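Local structure of interleukin-20 receptor subunit beta (Homo sapiens, 6DF3) at residues L18-V23 and L77-T82; V133-R138 and V156-M161. The protein pairs with IL20RA to form a receptor for IL19, IL20 and IL24, and with IL22RA1 to form one for IL20 and IL24. The protein carries 1 engineered substitution. All coordinates share one frame; numbering follows the deposited sequence.

Contact 1: residues L18-V23 and L77-T82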
loop_
_atom_site.group_PDB
_atom_site.type_symbol
_atom_site.label_atom_id
_atom_site.label_comp_id
_atom_site.label_asym_id
_atom_site.label_seq_id
_atom_site.Cartn_x
_atom_site.Cartn_y
_atom_site.Cartn_z
ATOM N N LEU C 18 14.785 1.241 20.333
ATOM C CA LEU C 18 15.778 2.193 20.837
ATOM C C LEU C 18 15.950 1.920 22.319
ATOM O O LEU C 18 14.958 1.549 22.961
ATOM C CB LEU C 18 15.331 3.630 20.600
ATOM C CG LEU C 18 16.241 4.751 21.143
ATOM C CD1 LEU C 18 17.527 4.715 20.359
ATOM C CD2 LEU C 18 15.557 6.095 21.022
ATOM N N MET C 19 17.186 2.035 22.849
ATOM C CA MET C 19 17.563 1.574 24.254
ATOM C C MET C 19 18.599 2.505 24.772
ATOM O O MET C 19 19.340 3.064 23.992
ATOM C CB MET C 19 18.174 0.167 24.361
ATOM C CG MET C 19 17.252 -0.932 23.824
ATOM S SD MET C 19 17.934 -2.622 23.648
ATOM C CE MET C 19 19.639 -2.266 23.202
ATOM N N TRP C 20 18.589 2.697 26.077
ATOM C CA TRP C 20 19.520 3.592 26.737
ATOM C C TRP C 20 19.687 3.094 28.177
ATOM O O TRP C 20 18.902 2.278 28.631
ATOM C CB TRP C 20 19.027 5.051 26.632
ATOM C CG TRP C 20 17.612 5.267 27.116
ATOM C CD1 TRP C 20 17.249 5.550 28.365
ATOM C CD2 TRP C 20 16.395 5.214 26.351
ATOM N NE1 TRP C 20 15.895 5.675 28.465
ATOM C CE2 TRP C 20 15.337 5.476 27.240
ATOM C CE3 TRP C 20 16.099 4.977 25.019
ATOM C CZ2 TRP C 20 13.983 5.504 26.840
ATOM C CZ3 TRP C 20 14.752 4.984 24.608
ATOM C CH2 TRP C 20 13.709 5.263 25.523
ATOM N N SER C 21 20.715 3.568 28.881
ATOM C CA SER C 21 20.853 3.286 30.305
ATOM C C SER C 21 19.874 4.173 31.089
ATOM O O SER C 21 19.681 5.318 30.739
ATOM C CB SER C 21 22.255 3.601 30.827
ATOM O OG SER C 21 23.226 3.049 29.996
ATOM N N PRO C 22 19.291 3.638 32.169
ATOM C CA PRO C 22 18.357 4.456 32.908
ATOM C C PRO C 22 19.048 5.571 33.663
ATOM O O PRO C 22 20.160 5.394 34.156
ATOM C CB PRO C 22 17.736 3.460 33.894
ATOM C CG PRO C 22 18.792 2.430 34.086
ATOM C CD PRO C 22 19.351 2.260 32.714
ATOM N N VAL C 23 18.376 6.699 33.765
ATOM C CA VAL C 23 18.873 7.811 34.535
ATOM C C VAL C 23 18.520 7.582 35.994
ATOM O O VAL C 23 17.383 7.226 36.311
ATOM C CB VAL C 23 18.292 9.128 34.034
ATOM C CG1 VAL C 23 18.602 10.274 34.986
ATOM C CG2 VAL C 23 18.839 9.381 32.633
ATOM N N LEU C 77 17.740 9.745 15.993
ATOM C CA LEU C 77 16.858 9.532 17.129
ATOM C C LEU C 77 17.489 10.254 18.336
ATOM O O LEU C 77 18.700 10.336 18.447
ATOM C CB LEU C 77 16.770 8.053 17.368
ATOM C CG LEU C 77 15.935 7.273 16.342
ATOM C CD1 LEU C 77 16.336 5.814 16.414
ATOM C CD2 LEU C 77 14.483 7.446 16.723
ATOM N N ARG C 78 16.659 10.874 19.168
ATOM C CA ARG C 78 17.114 11.454 20.399
ATOM C C ARG C 78 16.146 11.206 21.536
ATOM O O ARG C 78 14.949 11.070 21.336
ATOM C CB ARG C 78 17.327 12.937 20.231
ATOM C CG ARG C 78 16.090 13.727 19.913
ATOM C CD ARG C 78 16.420 15.225 19.821
ATOM N NE ARG C 78 15.216 16.022 19.800
ATOM C CZ ARG C 78 15.209 17.341 19.661
ATOM N NH1 ARG C 78 16.329 18.028 19.579
ATOM N NH2 ARG C 78 14.068 17.977 19.620
ATOM N N VAL C 79 16.655 11.202 22.734
ATOM C CA VAL C 79 15.830 10.863 23.888
ATOM C C VAL C 79 16.145 11.756 25.070
ATOM O O VAL C 79 17.271 12.201 25.232
ATOM C CB VAL C 79 16.025 9.405 24.280
ATOM C CG1 VAL C 79 17.461 9.164 24.720
ATOM C CG2 VAL C 79 15.047 8.985 25.391
ATOM N N ARG C 80 15.154 12.054 25.889
ATOM C CA ARG C 80 15.444 12.808 27.105
ATOM C C ARG C 80 14.618 12.288 28.251
ATOM O O ARG C 80 13.655 11.553 28.054
ATOM C CB ARG C 80 15.189 14.298 26.893
ATOM C CG ARG C 80 13.717 14.724 26.874
ATOM C CD ARG C 80 13.535 16.231 26.727
ATOM N NE ARG C 80 12.141 16.510 26.385
ATOM C CZ ARG C 80 11.651 17.711 26.077
ATOM N NH1 ARG C 80 12.411 18.797 26.101
ATOM N NH2 ARG C 80 10.363 17.817 25.750
ATOM N N ALA C 81 15.001 12.689 29.453
ATOM C CA ALA C 81 14.341 12.246 30.641
ATOM C C ALA C 81 13.615 13.413 31.269
ATOM O O ALA C 81 14.080 14.535 31.176
ATOM C CB ALA C 81 15.359 11.679 31.597
ATOM N N THR C 82 12.462 13.106 31.866
ATOM C CA THR C 82 11.642 14.044 32.646
ATOM C C THR C 82 11.323 13.508 34.050
ATOM O O THR C 82 11.203 12.285 34.285
ATOM C CB THR C 82 10.277 14.400 31.977
ATOM O OG1 THR C 82 9.704 13.251 31.334
ATOM C CG2 THR C 82 10.450 15.503 30.938
#
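Val79 sets its CG2 methyl over one face of the Trp20 indole. Val79 CG2 sits 3.8 Å from the centroid of the six-membered ring of Trp20, only 5° off the ring normal, which makes this a CH-pi contact. The nearest ring atom is Trp20 CZ2, 3.9 Å from Val79 CG2, and the other carbons of the benzo ring lie at almost the same distance. The methyl is therefore centred on the six-membered ring and lies to one side of the indole as a whole. Two looser apolar contacts flank it. Leu18 CD1 meets Leu77 CD1 at 4.3 Å, and Val23 CG2 meets Ala81 CB at 4.3 Å.

Trp20 CG stands between the backbone N and the carbonyl carbon (chi1 53°), from where the indole swings back beside Leu18, whose CG lies in the ring plane at its edge. On Val79, CG2 is the branch opposite the backbone N, and this puts it over the ring. Further out, the Tyr32 ring meets Trp20 edge-to-face, and Pro4, Leu7 and Val34 also touch the indole. The hydroxyl of Tyr32 is hydrogen-bonded to Val23 N, which ties the end of 18-23 to strand 31-37.

Strands 15-19 and 74-83 belong to the two facing sheets of the N-terminal fibronectin type III domain, a beta sandwich. The contact runs on past strand 15-19, and Val23 is in loop. Leu77, Val79 and Ala81 alternate with Arg78 and Arg80, whose side chains leave from the other side of the strand. There Arg78 forms a salt bridge with Glu35 and cation-pi contacts with Trp49 and Trp90. All six touching residues are buried and apolar; with no polar bond between the segments, their pairing rests on shape and the exclusion of water.

Contact 2: residues V133-R138 and V156-M161; sequences VAYWRR and VHLETM
Tyr135 reaches from strand 130-137 to Leu158 and Glu159 on strand 156-160. From CB, CG is set between the backbone N and the carbonyl carbon (chi1 65°), which sends the ring across to strand 156-160. Tyr135 CD2 comes first to Leu158 CD2, at 4.2 Å. Next, Tyr135 CE2 lies 4.1 Å from Leu158 CD2, while Leu158 CB stands over one face of the ring, toward its rim. On the other branch of the ring, Tyr135 CE1 comes within 3.4 Å of Glu159 CB. The Glu159 carboxylate plane is turned 52° from the ring. At the tip, Tyr135 OH lies 2.9 Å from Leu158 O.

The two strands belong to opposing sheets of the membrane-proximal fibronectin type III domain, and their directions differ by 27°. Leu158 also receives Val133, whose CG1 is 4.1 Å from Leu158 CD2; Leu118 and Ile120 of strand 117-122 pack on Leu158 too. A leucine in place of Tyr135 would probably open a gap beside Glu159 CB and leave Leu158 O without its hydroxyl neighbour. Val169 touches Tyr135 from strand 167-175. Arg137, two residues on, turns its guanidinium to the backbone oxygens of Glu162 and Pro163.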
loop_
_atom_site.group_PDB
_atom_site.type_symbol
_atom_site.label_atom_id
_atom_site.label_comp_id
_atom_site.label_asym_id
_atom_site.label_seq_id
_atom_site.Cartn_x
_atom_site.Cartn_y
_atom_site.Cartn_z
ATOM N N VAL C 133 10.556 -21.186 0.280
ATOM C CA VAL C 133 10.661 -22.542 0.816
ATOM C C VAL C 133 11.229 -23.398 -0.292
ATOM O O VAL C 133 10.678 -23.439 -1.381
ATOM C CB VAL C 133 9.308 -23.089 1.318
ATOM C CG1 VAL C 133 9.477 -24.449 1.981
ATOM C CG2 VAL C 133 8.702 -22.113 2.320
ATOM N N ALA C 134 12.366 -24.026 -0.016
ATOM C CA ALA C 134 12.989 -24.981 -0.933
ATOM C C ALA C 134 12.637 -26.334 -0.420
ATOM O O ALA C 134 12.708 -26.575 0.804
ATOM C CB ALA C 134 14.504 -24.826 -0.975
ATOM N N TYR C 135 12.204 -27.192 -1.352
ATOM C CA TYR C 135 11.973 -28.586 -1.051
ATOM C C TYR C 135 12.312 -29.525 -2.223
ATOM O O TYR C 135 12.253 -29.140 -3.405
ATOM C CB TYR C 135 10.532 -28.803 -0.565
ATOM C CG TYR C 135 9.396 -28.543 -1.562
ATOM C CD1 TYR C 135 8.886 -29.547 -2.441
ATOM C CD2 TYR C 135 8.789 -27.305 -1.574
ATOM C CE1 TYR C 135 7.832 -29.247 -3.315
ATOM C CE2 TYR C 135 7.754 -27.012 -2.420
ATOM C CZ TYR C 135 7.271 -27.951 -3.272
ATOM O OH TYR C 135 6.231 -27.450 -4.015
ATOM N N TRP C 136 12.648 -30.762 -1.860
ATOM C CA TRP C 136 13.144 -31.761 -2.810
ATOM C C TRP C 136 12.941 -33.179 -2.269
ATOM O O TRP C 136 12.861 -33.402 -1.053
ATOM C CB TRP C 136 14.636 -31.518 -3.136
ATOM C CG TRP C 136 15.612 -31.685 -1.947
ATOM C CD1 TRP C 136 16.230 -32.849 -1.541
ATOM C CD2 TRP C 136 16.075 -30.659 -1.053
ATOM N NE1 TRP C 136 17.025 -32.611 -0.444
ATOM C CE2 TRP C 136 16.955 -31.277 -0.128
ATOM C CE3 TRP C 136 15.823 -29.280 -0.939
ATOM C CZ2 TRP C 136 17.576 -30.578 0.892
ATOM C CZ3 TRP C 136 16.442 -28.569 0.082
ATOM C CH2 TRP C 136 17.313 -29.223 0.992
ATOM N N ARG C 137 12.846 -34.123 -3.192
ATOM C CA ARG C 137 12.893 -35.529 -2.860
ATOM C C ARG C 137 14.367 -35.848 -2.595
ATOM O O ARG C 137 15.207 -35.488 -3.415
ATOM C CB ARG C 137 12.358 -36.321 -4.047
ATOM C CG ARG C 137 12.018 -37.761 -3.759
ATOM C CD ARG C 137 11.493 -38.422 -5.022
ATOM N NE ARG C 137 11.346 -39.849 -4.842
ATOM C CZ ARG C 137 10.324 -40.468 -4.250
ATOM N NH1 ARG C 137 9.309 -39.779 -3.741
ATOM N NH2 ARG C 137 10.326 -41.807 -4.175
ATOM N N ARG C 138 14.692 -36.494 -1.472
ATOM C CA ARG C 138 16.106 -36.771 -1.120
ATOM C C ARG C 138 16.705 -38.038 -1.802
ATOM O O ARG C 138 16.880 -39.109 -1.183
ATOM C CB ARG C 138 16.297 -36.818 0.402
ATOM C CG ARG C 138 17.761 -36.745 0.852
ATOM C CD ARG C 138 18.136 -37.910 1.769
ATOM N NE ARG C 138 17.820 -37.590 3.162
ATOM C CZ ARG C 138 17.337 -38.432 4.083
ATOM N NH1 ARG C 138 17.052 -39.695 3.811
ATOM N NH2 ARG C 138 17.103 -37.967 5.309
ATOM N N VAL C 156 0.290 -24.499 5.387
ATOM C CA VAL C 156 0.218 -24.579 3.951
ATOM C C VAL C 156 0.816 -25.907 3.376
ATOM O O VAL C 156 1.895 -26.348 3.753
ATOM C CB VAL C 156 0.929 -23.370 3.349
ATOM C CG1 VAL C 156 0.945 -23.453 1.835
ATOM C CG2 VAL C 156 0.215 -22.098 3.778
ATOM N N HIS C 157 0.052 -26.538 2.483
ATOM C CA HIS C 157 0.515 -27.611 1.598
ATOM C C HIS C 157 1.701 -27.214 0.706
ATOM O O HIS C 157 1.690 -26.169 0.050
ATOM C CB HIS C 157 -0.635 -27.988 0.712
ATOM C CG HIS C 157 -0.379 -29.167 -0.165
ATOM N ND1 HIS C 157 0.038 -29.038 -1.470
ATOM C CD2 HIS C 157 -0.518 -30.492 0.059
ATOM C CE1 HIS C 157 0.154 -30.237 -2.011
ATOM N NE2 HIS C 157 -0.153 -31.140 -1.095
ATOM N N LEU C 158 2.729 -28.053 0.707
ATOM C CA LEU C 158 3.885 -27.954 -0.213
ATOM C C LEU C 158 3.836 -28.887 -1.436
ATOM O O LEU C 158 3.933 -28.450 -2.580
ATOM C CB LEU C 158 5.161 -28.322 0.541
ATOM C CG LEU C 158 5.600 -27.364 1.616
ATOM C CD1 LEU C 158 6.869 -27.961 2.209
ATOM C CD2 LEU C 158 5.813 -25.979 1.030
ATOM N N GLU C 159 3.752 -30.176 -1.165
ATOM C CA GLU C 159 3.862 -31.197 -2.184
ATOM C C GLU C 159 3.124 -32.434 -1.654
ATOM O O GLU C 159 3.077 -32.658 -0.441
ATOM C CB GLU C 159 5.354 -31.459 -2.489
ATOM C CG GLU C 159 5.680 -32.536 -3.543
ATOM C CD GLU C 159 4.967 -32.255 -4.857
ATOM O OE1 GLU C 159 5.258 -31.244 -5.536
ATOM O OE2 GLU C 159 4.057 -33.010 -5.189
ATOM N N THR C 160 2.484 -33.189 -2.551
ATOM C CA THR C 160 2.049 -34.546 -2.227
ATOM C C THR C 160 3.216 -35.454 -2.565
ATOM O O THR C 160 3.800 -35.352 -3.640
ATOM C CB THR C 160 0.775 -34.994 -2.993
ATOM O OG1 THR C 160 -0.345 -34.287 -2.451
ATOM C CG2 THR C 160 0.531 -36.518 -2.855
ATOM N N MET C 161 3.513 -36.371 -1.654
ATOM C CA MET C 161 4.747 -37.124 -1.702
ATOM C C MET C 161 4.499 -38.425 -2.402
ATOM O O MET C 161 3.361 -38.854 -2.485
ATOM C CB MET C 161 5.238 -37.372 -0.283
ATOM C CG MET C 161 5.499 -36.068 0.477
ATOM S SD MET C 161 6.377 -36.286 2.039
ATOM C CE MET C 161 5.196 -37.325 2.922
#

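How the contacts relate
Contact 1 lies in the first fibronectin type III domain and contact 2 in the second, on opposite sides of the chain's centre. Their centres are 48 Å apart, their nearest atoms about 30 Å. Each runs between the three-stranded and the four-stranded sheet of its domain, but not on corresponding strands: contact 1 uses the middle strand of the smaller sheet, contact 2 an outermost one. Both are largely core. Contact 1 is wholly buried and apolar, with an indole as its flat group. Contact 2 centres on a phenol ring, with a partly exposed glutamate at its border. A neighbouring chain of the assembly meets Val156 and His157; no other chain touches the segments of contact 1.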